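Local atomic coordinates of Nrps/pks (Streptomyces albus, PDB entry 4OPE), a protein that probably catalyses the decarboxylative condensation that extends the growing chain in oxazolomycin biosynthesis, as a ketosynthase domain of an AT-less type I polyketide synthase. Residues D36-V41 against D224-S229; D44-G49 against L210-L215; R50-D55 against Y63-G68. All coordinates share one frame; numbering follows the deposited sequence.

In the fold
All three contacts join the region of residues 36-68 to itself or to residues 210-215 or 224-229, within the ketosynthase fold. Interaction 2 is the buried one. It is an aromatic cluster between a loop and helix 210-217. Interaction 1 is partly buried and combines an ion pair with the packing of a valine on the same arginine. Interaction 3 lies at the surface, where a tyrosine ring packs on backbone and a lysine chain. Strands 39-40 and 66-67 form a two-stranded antiparallel sheet, which ties interaction 1 to interaction 3. Interactions 2 and 3 are about 8 Å apart between centres. His48, and probably Tyr212, bond backbone oxygens of 63-68. Interaction 3 is nested along the chain inside the other two.

Interaction 1: residues D36-V41 against D224-S229; sequences DCVEEV and DGRCRS
Asp36 and Arg226 form a salt bridge, with OD2 of Asp36 2.5 Å from NH2 of Arg226. Their side chains cross at about a right angle, and the carboxylate and guanidinium planes are 89° apart. This is a one-oxygen, one-nitrogen contact and not a paired, coplanar one. The acid reaches across because its CG lies anti to the backbone N (chi1 180°). Its other oxygen has a different task. OD1 of Asp36 accepts from N of Val38 at 3.1 Å, a nearly straight bond (169°) that makes an Asx turn. One carboxylate therefore shapes its own loop and meets the arginine.

Val38 supplies the apolar half of the contact. Its CB sits over one face of the Arg226 guanidinium, offset toward the rim. Its CG1 lies 3.8 Å from NH1 of Arg226 and 3.5 Å from O of Gly225. The arginine chain is bent at its second and third torsions, which folds it back over its own backbone. NE of Arg226 bonds O of Gly225 at 2.9 Å, from above the carbonyl plane. The guanidinium is thus held by a salt bridge at NH2, a hydrogen bond at NE and the valine on one face.

A second Asx turn shapes the other segment, where OD1 of Asp224 accepts from N of Arg226 at 3.2 Å. Arg228 grips OD2 of the same aspartate side-on, with NE and NH2 both directed to that one atom.

The contact joins the loop leading into strand 39-40 to the loop between helix 210-217 and strand 242-250. Trp66 of strand 66-67 touches Val38 and makes a cation-pi contact with Arg226. His378 lies against Asp36 and Arg226. Backbone bonding of Glu39 with Gly67 pairs strand 39-40 with strand 66-67.

Interaction 2: residues D44-G49 against L210-L215; sequences DRWDHG and LKYLQL
Trp46 and His48 both turn ring edges toward Tyr212, and the three residues form a buried aromatic cluster. It joins the loop between strands 39-40 and 66-67 to helix 210-217 of the ketosynthase fold. Both ring pairs are offset edge-to-face. The tighter one is Trp46 with Tyr212. CZ2 and CH2 of the indole lie 3.8 and 3.9 Å from CD1 of Tyr212, and the planes are 65° apart. The indole reaches the tyrosine with CG set between its backbone N and carbonyl carbon (chi1 66°). The side chains cross at about a right angle.

The His48 side is looser. CE1 of His48 comes no nearer than 4.2 Å to CD2 of Tyr212, with the ring planes at 78°. Asp47, between the two rings in sequence, is partly exposed and Gly49, after them, is exposed; neither meets the helix.

Two polar ends turn to residues 63-68. NE2 of His48 bonds O of Ala64, and OH of Tyr212 probably bonds O of Trp66. The helix also packs on the second subunit, Leu210 on Ala147 and Leu213 on Ala140 of that subunit.

Replacing Trp46 with an alanine here would probably open a gap beside Tyr212 and leave the imidazole of His48 without a donor and less firmly fixed. The histidine is probably neutral, since one ring nitrogen accepts and the other donates. The accepting bond runs from NE1 of Trp46 to ND1 of His48 at 3.0 Å, close to both ring planes.

Interaction 3: residues R50-D55 against Y63-G68; sequences RFYDPD and YAKWGG
Asp53 OD1 accepts from N of Asp55 at 2.8 Å, while the backbone O of Asp53 faces Tyr63 across the contact. The OD1 bond is an Asx turn, and it bends the chain around Pro54. The backbone O of Asp53 lies 3.1 Å from CA of Tyr63, with an angle of 149° at the hydrogen. This is a CA-H...O contact. No conventional hydrogen bond links the two segments.

Tyr52 carries most of the side-chain packing. CG lies anti to the backbone N (chi1 -179°), and the ring extends from there to the backbone of the other segment. CE1 of Tyr52 lies 3.7 Å from C of Tyr63, and N of Ala64 lies at the ring edge, near its plane. The face of the ring is used as well. CD of Lys65 sits over it in a CH-pi contact, 4.3 Å from the ring centroid and 26° off its normal. The lysine chain runs extended beyond CG, with CE 3.8 Å from OH of Tyr52. Its charged NZ continues to OE2 of Glu40, where it forms a salt bridge. Thus the aliphatic part of the lysine packs on the ring while its charge is paired on the neighbouring strand.

Tyr63 meets the loop through CA and CB, and its ring leads away. Its OH bonds O of Leu221, just after helix 210-217. The loop 50-55 lies against the chain entering strand 66-67, which pairs antiparallel with strand 39-40. At the other end of the loop, Phe51 packs on Pro209, just before helix 210-217, and on Leu141 of the second subunit.

Interaction 1: residues D36-V41 against D224-S229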
loop_
_atom_site.group_PDB
_atom_site.type_symbol
_atom_site.label_atom_id
_atom_site.label_comp_id
_atom_site.label_asym_id
_atom_site.label_seq_id
_atom_site.Cartn_x
_atom_site.Cartn_y
_atom_site.Cartn_z
ATOM N N ASP A 36 1.502 7.463 -31.584
ATOM C CA ASP A 36 1.286 6.113 -31.139
ATOM C C ASP A 36 2.625 5.618 -30.711
ATOM O O ASP A 36 3.495 5.439 -31.549
ATOM C CB ASP A 36 0.754 5.271 -32.269
ATOM C CG ASP A 36 0.510 3.842 -31.857
ATOM O OD1 ASP A 36 0.959 3.431 -30.745
ATOM O OD2 ASP A 36 -0.151 3.143 -32.660
ATOM N N CYS A 37 2.784 5.400 -29.404
ATOM C CA CYS A 37 4.082 5.081 -28.806
ATOM C C CYS A 37 4.299 3.591 -28.538
ATOM O O CYS A 37 5.280 3.203 -27.896
ATOM C CB CYS A 37 4.237 5.865 -27.503
ATOM S SG CYS A 37 4.002 7.646 -27.723
ATOM N N VAL A 38 3.397 2.747 -29.019
ATOM C CA VAL A 38 3.509 1.323 -28.770
ATOM C C VAL A 38 4.456 0.644 -29.752
ATOM O O VAL A 38 4.512 1.008 -30.906
ATOM C CB VAL A 38 2.131 0.660 -28.814
ATOM C CG1 VAL A 38 2.300 -0.830 -28.923
ATOM C CG2 VAL A 38 1.338 1.032 -27.560
ATOM N N GLU A 39 5.187 -0.352 -29.281
ATOM C CA GLU A 39 6.192 -1.065 -30.086
ATOM C C GLU A 39 6.230 -2.553 -29.692
ATOM O O GLU A 39 5.709 -2.955 -28.662
ATOM C CB GLU A 39 7.607 -0.491 -29.882
ATOM C CG GLU A 39 7.878 0.896 -30.431
ATOM C CD GLU A 39 7.890 0.968 -31.953
ATOM O OE1 GLU A 39 7.965 2.112 -32.491
ATOM O OE2 GLU A 39 7.792 -0.104 -32.613
ATOM N N GLU A 40 6.837 -3.353 -30.561
ATOM C CA GLU A 40 7.091 -4.748 -30.291
ATOM C C GLU A 40 8.071 -4.877 -29.170
ATOM O O GLU A 40 8.875 -3.992 -28.976
ATOM C CB GLU A 40 7.643 -5.455 -31.516
ATOM C CG GLU A 40 6.558 -5.739 -32.548
ATOM C CD GLU A 40 7.012 -6.636 -33.706
ATOM O OE1 GLU A 40 8.045 -7.363 -33.548
ATOM O OE2 GLU A 40 6.307 -6.604 -34.760
ATOM N N VAL A 41 8.001 -5.985 -28.439
ATOM C CA VAL A 41 8.985 -6.278 -27.414
ATOM C C VAL A 41 10.427 -6.063 -27.907
ATOM O O VAL A 41 10.837 -6.597 -28.929
ATOM C CB VAL A 41 8.889 -7.706 -26.862
ATOM C CG1 VAL A 41 9.915 -7.849 -25.755
ATOM C CG2 VAL A 41 7.498 -8.013 -26.311
ATOM N N ASP A 224 -4.203 -6.709 -31.475
ATOM C CA ASP A 224 -3.356 -5.731 -32.198
ATOM C C ASP A 224 -2.337 -5.028 -31.302
ATOM O O ASP A 224 -1.515 -4.305 -31.761
ATOM C CB ASP A 224 -4.208 -4.704 -32.936
ATOM C CG ASP A 224 -5.166 -3.937 -32.012
ATOM O OD1 ASP A 224 -5.294 -4.213 -30.763
ATOM O OD2 ASP A 224 -5.819 -3.033 -32.574
ATOM N N GLY A 225 -2.360 -5.238 -30.010
ATOM C CA GLY A 225 -1.422 -4.501 -29.172
ATOM C C GLY A 225 -1.829 -3.048 -28.973
ATOM O O GLY A 225 -0.976 -2.190 -28.811
ATOM N N ARG A 226 -3.137 -2.778 -28.956
ATOM C CA ARG A 226 -3.611 -1.451 -28.719
ATOM C C ARG A 226 -4.701 -1.393 -27.654
ATOM O O ARG A 226 -5.392 -2.374 -27.391
ATOM C CB ARG A 226 -4.134 -0.841 -30.013
ATOM C CG ARG A 226 -3.143 -0.846 -31.170
ATOM C CD ARG A 226 -1.886 -0.013 -30.916
ATOM N NE ARG A 226 -0.667 -0.757 -31.296
ATOM C CZ ARG A 226 0.168 -0.413 -32.262
ATOM N NH1 ARG A 226 1.224 -1.170 -32.513
ATOM N NH2 ARG A 226 -0.043 0.677 -32.957
ATOM N N CYS A 227 -4.794 -0.220 -27.026
ATOM C CA CYS A 227 -5.944 0.199 -26.263
ATOM C C CYS A 227 -6.731 1.147 -27.147
ATOM O O CYS A 227 -6.376 2.293 -27.281
ATOM C CB CYS A 227 -5.542 0.934 -24.992
ATOM S SG CYS A 227 -4.623 -0.066 -23.840
ATOM N N ARG A 228 -7.816 0.637 -27.724
ATOM C CA ARG A 228 -8.676 1.402 -28.584
ATOM C C ARG A 228 -9.768 1.997 -27.740
ATOM O O ARG A 228 -10.918 1.545 -27.770
ATOM C CB ARG A 228 -9.267 0.480 -29.630
ATOM C CG ARG A 228 -8.244 -0.303 -30.441
ATOM C CD ARG A 228 -9.003 -0.972 -31.557
ATOM N NE ARG A 228 -8.215 -1.825 -32.402
ATOM C CZ ARG A 228 -8.723 -2.468 -33.462
ATOM N NH1 ARG A 228 -10.012 -2.359 -33.814
ATOM N NH2 ARG A 228 -7.943 -3.240 -34.191
ATOM N N SER A 229 -9.405 3.027 -26.989
ATOM C CA SER A 229 -10.265 3.558 -25.926
ATOM C C SER A 229 -11.559 4.100 -26.525
ATOM O O SER A 229 -11.516 5.021 -27.307
ATOM C CB SER A 229 -9.535 4.640 -25.125
ATOM O OG SER A 229 -8.239 4.236 -24.710
#

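Interaction 2: residues D44-G49 against L210-L215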
loop_
_atom_site.group_PDB
_atom_site.type_symbol
_atom_site.label_atom_id
_atom_site.label_comp_id
_atom_site.label_asym_id
_atom_site.label_seq_id
_atom_site.Cartn_x
_atom_site.Cartn_y
_atom_site.Cartn_z
ATOM N N ASP A 44 16.484 -6.296 -26.616
ATOM C CA ASP A 44 17.331 -6.220 -25.419
ATOM C C ASP A 44 16.634 -6.509 -24.073
ATOM O O ASP A 44 17.304 -6.524 -23.030
ATOM C CB ASP A 44 18.170 -4.933 -25.374
ATOM C CG ASP A 44 17.359 -3.677 -25.335
ATOM O OD1 ASP A 44 16.117 -3.707 -25.437
ATOM O OD2 ASP A 44 17.997 -2.619 -25.214
ATOM N N ARG A 45 15.327 -6.777 -24.100
ATOM C CA ARG A 45 14.596 -7.147 -22.901
ATOM C C ARG A 45 14.496 -8.646 -22.795
ATOM O O ARG A 45 14.841 -9.225 -21.784
ATOM C CB ARG A 45 13.164 -6.589 -22.923
ATOM C CG ARG A 45 13.049 -5.096 -23.035
ATOM C CD ARG A 45 13.587 -4.382 -21.813
ATOM N NE ARG A 45 13.095 -3.009 -21.866
ATOM C CZ ARG A 45 12.139 -2.505 -21.092
ATOM N NH1 ARG A 45 11.786 -1.239 -21.270
ATOM N NH2 ARG A 45 11.555 -3.238 -20.144
ATOM N N TRP A 46 13.948 -9.269 -23.829
ATOM C CA TRP A 46 13.888 -10.717 -23.893
ATOM C C TRP A 46 13.524 -11.116 -25.306
ATOM O O TRP A 46 13.084 -10.276 -26.108
ATOM C CB TRP A 46 12.910 -11.322 -22.866
ATOM C CG TRP A 46 11.466 -11.002 -23.089
ATOM C CD1 TRP A 46 10.640 -11.556 -24.009
ATOM C CD2 TRP A 46 10.670 -10.077 -22.347
ATOM N NE1 TRP A 46 9.380 -11.015 -23.911
ATOM C CE2 TRP A 46 9.364 -10.117 -22.888
ATOM C CE3 TRP A 46 10.929 -9.219 -21.277
ATOM C CZ2 TRP A 46 8.324 -9.330 -22.404
ATOM C CZ3 TRP A 46 9.888 -8.461 -20.781
ATOM C CH2 TRP A 46 8.613 -8.506 -21.356
ATOM N N ASP A 47 13.765 -12.394 -25.594
ATOM C CA ASP A 47 13.518 -12.987 -26.881
ATOM C C ASP A 47 12.075 -13.419 -26.821
ATOM O O ASP A 47 11.727 -14.412 -26.177
ATOM C CB ASP A 47 14.465 -14.180 -27.086
ATOM C CG ASP A 47 14.196 -14.972 -28.385
ATOM O OD1 ASP A 47 13.460 -14.490 -29.281
ATOM O OD2 ASP A 47 14.745 -16.103 -28.491
ATOM N N HIS A 48 11.220 -12.648 -27.466
ATOM C CA HIS A 48 9.813 -12.945 -27.437
ATOM C C HIS A 48 9.455 -14.142 -28.330
ATOM O O HIS A 48 8.392 -14.739 -28.152
ATOM C CB HIS A 48 8.990 -11.722 -27.812
ATOM C CG HIS A 48 7.600 -11.771 -27.273
ATOM N ND1 HIS A 48 7.337 -11.811 -25.927
ATOM C CD2 HIS A 48 6.398 -11.812 -27.888
ATOM C CE1 HIS A 48 6.031 -11.865 -25.731
ATOM N NE2 HIS A 48 5.435 -11.866 -26.908
ATOM N N GLY A 49 10.329 -14.492 -29.275
ATOM C CA GLY A 49 10.191 -15.746 -30.035
ATOM C C GLY A 49 9.923 -16.957 -29.147
ATOM O O GLY A 49 9.007 -17.714 -29.406
ATOM N N LEU A 210 7.298 -13.343 -18.061
ATOM C CA LEU A 210 6.217 -14.006 -17.303
ATOM C C LEU A 210 4.927 -13.224 -17.346
ATOM O O LEU A 210 3.874 -13.806 -17.558
ATOM C CB LEU A 210 6.670 -14.203 -15.867
ATOM C CG LEU A 210 6.003 -15.102 -14.801
ATOM C CD1 LEU A 210 4.740 -14.492 -14.235
ATOM C CD2 LEU A 210 5.724 -16.473 -15.350
ATOM N N LYS A 211 4.996 -11.887 -17.180
ATOM C CA LYS A 211 3.777 -11.048 -17.203
ATOM C C LYS A 211 2.966 -11.247 -18.486
ATOM O O LYS A 211 1.737 -11.228 -18.478
ATOM C CB LYS A 211 4.104 -9.563 -17.080
ATOM C CG LYS A 211 2.838 -8.687 -17.101
ATOM C CD LYS A 211 3.028 -7.265 -16.608
ATOM C CE LYS A 211 3.649 -6.382 -17.676
ATOM N NZ LYS A 211 4.160 -5.096 -17.101
ATOM N N TYR A 212 3.667 -11.406 -19.597
ATOM C CA TYR A 212 2.996 -11.531 -20.881
ATOM C C TYR A 212 2.329 -12.885 -20.972
ATOM O O TYR A 212 1.279 -12.974 -21.566
ATOM C CB TYR A 212 3.959 -11.247 -22.044
ATOM C CG TYR A 212 4.046 -9.764 -22.406
ATOM C CD1 TYR A 212 4.699 -8.819 -21.580
ATOM C CD2 TYR A 212 3.452 -9.301 -23.539
ATOM C CE1 TYR A 212 4.748 -7.466 -21.930
ATOM C CE2 TYR A 212 3.485 -7.963 -23.890
ATOM C CZ TYR A 212 4.130 -7.041 -23.104
ATOM O OH TYR A 212 4.124 -5.729 -23.553
ATOM N N LEU A 213 2.885 -13.925 -20.342
ATOM C CA LEU A 213 2.177 -15.218 -20.284
ATOM C C LEU A 213 0.965 -15.215 -19.370
ATOM O O LEU A 213 -0.108 -15.653 -19.747
ATOM C CB LEU A 213 3.109 -16.366 -19.903
ATOM C CG LEU A 213 4.148 -16.607 -20.992
ATOM C CD1 LEU A 213 5.109 -17.622 -20.477
ATOM C CD2 LEU A 213 3.556 -17.102 -22.296
ATOM N N GLN A 214 1.140 -14.719 -18.168
ATOM C CA GLN A 214 0.026 -14.523 -17.244
ATOM C C GLN A 214 -1.119 -13.743 -17.930
ATOM O O GLN A 214 -2.278 -14.128 -17.874
ATOM C CB GLN A 214 0.548 -13.748 -16.045
ATOM C CG GLN A 214 0.167 -14.239 -14.687
ATOM C CD GLN A 214 1.021 -13.611 -13.585
ATOM O OE1 GLN A 214 1.725 -12.582 -13.780
ATOM N NE2 GLN A 214 0.971 -14.232 -12.400
ATOM N N LEU A 215 -0.803 -12.644 -18.601
ATOM C CA LEU A 215 -1.864 -11.859 -19.181
ATOM C C LEU A 215 -2.464 -12.596 -20.417
ATOM O O LEU A 215 -3.668 -12.505 -20.666
ATOM C CB LEU A 215 -1.404 -10.423 -19.525
ATOM C CG LEU A 215 -1.090 -9.438 -18.377
ATOM C CD1 LEU A 215 -0.593 -8.107 -18.933
ATOM C CD2 LEU A 215 -2.237 -9.183 -17.410
#

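Interaction 3: residues R50-D55 against Y63-G68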
loop_
_atom_site.group_PDB
_atom_site.type_symbol
_atom_site.label_atom_id
_atom_site.label_comp_id
_atom_site.label_asym_id
_atom_site.label_seq_id
_atom_site.Cartn_x
_atom_site.Cartn_y
_atom_site.Cartn_z
ATOM N N ARG A 50 10.680 -17.109 -28.058
ATOM C CA ARG A 50 10.496 -18.254 -27.129
ATOM C C ARG A 50 9.101 -18.409 -26.548
ATOM O O ARG A 50 8.803 -19.457 -25.987
ATOM C CB ARG A 50 11.437 -18.182 -25.921
ATOM C CG ARG A 50 12.815 -17.650 -26.227
ATOM C CD ARG A 50 13.895 -18.542 -25.654
ATOM N NE ARG A 50 13.858 -18.673 -24.188
ATOM C CZ ARG A 50 14.819 -18.241 -23.367
ATOM N NH1 ARG A 50 14.708 -18.435 -22.049
ATOM N NH2 ARG A 50 15.898 -17.607 -23.850
ATOM N N PHE A 51 8.290 -17.353 -26.610
ATOM C CA PHE A 51 7.028 -17.270 -25.875
ATOM C C PHE A 51 5.833 -16.881 -26.730
ATOM O O PHE A 51 4.704 -16.878 -26.228
ATOM C CB PHE A 51 7.132 -16.220 -24.774
ATOM C CG PHE A 51 8.408 -16.266 -23.992
ATOM C CD1 PHE A 51 8.688 -17.334 -23.143
ATOM C CD2 PHE A 51 9.313 -15.231 -24.076
ATOM C CE1 PHE A 51 9.865 -17.377 -22.412
ATOM C CE2 PHE A 51 10.482 -15.269 -23.342
ATOM C CZ PHE A 51 10.763 -16.347 -22.517
ATOM N N TYR A 52 6.071 -16.539 -27.995
ATOM C CA TYR A 52 5.020 -16.027 -28.855
ATOM C C TYR A 52 4.371 -17.123 -29.698
ATOM O O TYR A 52 5.055 -18.005 -30.223
ATOM C CB TYR A 52 5.609 -14.987 -29.793
ATOM C CG TYR A 52 4.632 -14.325 -30.747
ATOM C CD1 TYR A 52 3.568 -13.564 -30.272
ATOM C CD2 TYR A 52 4.814 -14.408 -32.124
ATOM C CE1 TYR A 52 2.690 -12.943 -31.143
ATOM C CE2 TYR A 52 3.951 -13.775 -33.006
ATOM C CZ TYR A 52 2.895 -13.050 -32.506
ATOM O OH TYR A 52 2.060 -12.413 -33.371
ATOM N N ASP A 53 3.049 -17.063 -29.820
ATOM C CA ASP A 53 2.315 -17.860 -30.799
ATOM C C ASP A 53 1.092 -17.021 -31.127
ATOM O O ASP A 53 0.306 -16.692 -30.224
ATOM C CB ASP A 53 1.932 -19.257 -30.254
ATOM C CG ASP A 53 1.203 -20.147 -31.301
ATOM O OD1 ASP A 53 0.390 -19.650 -32.100
ATOM O OD2 ASP A 53 1.435 -21.380 -31.307
ATOM N N PRO A 54 0.923 -16.678 -32.416
ATOM C CA PRO A 54 -0.159 -15.773 -32.768
ATOM C C PRO A 54 -1.526 -16.381 -32.562
ATOM O O PRO A 54 -2.505 -15.652 -32.646
ATOM C CB PRO A 54 0.059 -15.475 -34.261
ATOM C CG PRO A 54 1.291 -16.222 -34.672
ATOM C CD PRO A 54 1.607 -17.223 -33.605
ATOM N N ASP A 55 -1.607 -17.689 -32.319
ATOM C CA ASP A 55 -2.884 -18.330 -31.996
ATOM C C ASP A 55 -3.200 -18.176 -30.511
ATOM O O ASP A 55 -2.429 -18.647 -29.669
ATOM C CB ASP A 55 -2.871 -19.817 -32.380
ATOM C CG ASP A 55 -4.261 -20.467 -32.303
ATOM O OD1 ASP A 55 -5.242 -19.804 -31.892
ATOM O OD2 ASP A 55 -4.368 -21.662 -32.650
ATOM N N TYR A 63 -0.136 -14.417 -27.232
ATOM C CA TYR A 63 -0.586 -14.188 -28.622
ATOM C C TYR A 63 -0.368 -12.706 -29.071
ATOM O O TYR A 63 -0.856 -12.270 -30.116
ATOM C CB TYR A 63 -2.056 -14.614 -28.759
ATOM C CG TYR A 63 -2.966 -13.944 -27.757
ATOM C CD1 TYR A 63 -3.460 -12.690 -27.989
ATOM C CD2 TYR A 63 -3.336 -14.574 -26.587
ATOM C CE1 TYR A 63 -4.296 -12.062 -27.073
ATOM C CE2 TYR A 63 -4.170 -13.966 -25.660
ATOM C CZ TYR A 63 -4.648 -12.697 -25.898
ATOM O OH TYR A 63 -5.486 -12.046 -24.979
ATOM N N ALA A 64 0.352 -11.930 -28.257
ATOM C CA ALA A 64 0.702 -10.574 -28.616
ATOM C C ALA A 64 2.132 -10.301 -28.190
ATOM O O ALA A 64 2.695 -11.000 -27.328
ATOM C CB ALA A 64 -0.261 -9.576 -27.978
ATOM N N LYS A 65 2.684 -9.250 -28.792
ATOM C CA LYS A 65 4.104 -8.973 -28.767
ATOM C C LYS A 65 4.424 -7.473 -28.662
ATOM O O LYS A 65 5.502 -7.036 -29.074
ATOM C CB LYS A 65 4.706 -9.537 -30.040
ATOM C CG LYS A 65 3.945 -9.126 -31.285
ATOM C CD LYS A 65 4.663 -9.574 -32.540
ATOM C CE LYS A 65 3.924 -9.112 -33.777
ATOM N NZ LYS A 65 4.764 -9.231 -34.997
ATOM N N TRP A 66 3.514 -6.700 -28.079
ATOM C CA TRP A 66 3.636 -5.258 -28.064
ATOM C C TRP A 66 3.643 -4.739 -26.649
ATOM O O TRP A 66 3.175 -5.418 -25.720
ATOM C CB TRP A 66 2.470 -4.629 -28.804
ATOM C CG TRP A 66 2.365 -5.047 -30.259
ATOM C CD1 TRP A 66 3.089 -4.550 -31.321
ATOM C CD2 TRP A 66 1.481 -6.018 -30.807
ATOM N NE1 TRP A 66 2.718 -5.175 -32.478
ATOM C CE2 TRP A 66 1.727 -6.070 -32.199
ATOM C CE3 TRP A 66 0.521 -6.860 -30.257
ATOM C CZ2 TRP A 66 1.033 -6.913 -33.051
ATOM C CZ3 TRP A 66 -0.167 -7.719 -31.103
ATOM C CH2 TRP A 66 0.095 -7.733 -32.493
ATOM N N GLY A 67 4.171 -3.521 -26.499
ATOM C CA GLY A 67 4.024 -2.780 -25.263
ATOM C C GLY A 67 4.404 -1.324 -25.371
ATOM O O GLY A 67 4.917 -0.874 -26.413
ATOM N N GLY A 68 4.145 -0.582 -24.288
ATOM C CA GLY A 68 4.731 0.756 -24.099
ATOM C C GLY A 68 6.014 0.649 -23.328
ATOM O O GLY A 68 5.985 0.328 -22.155
#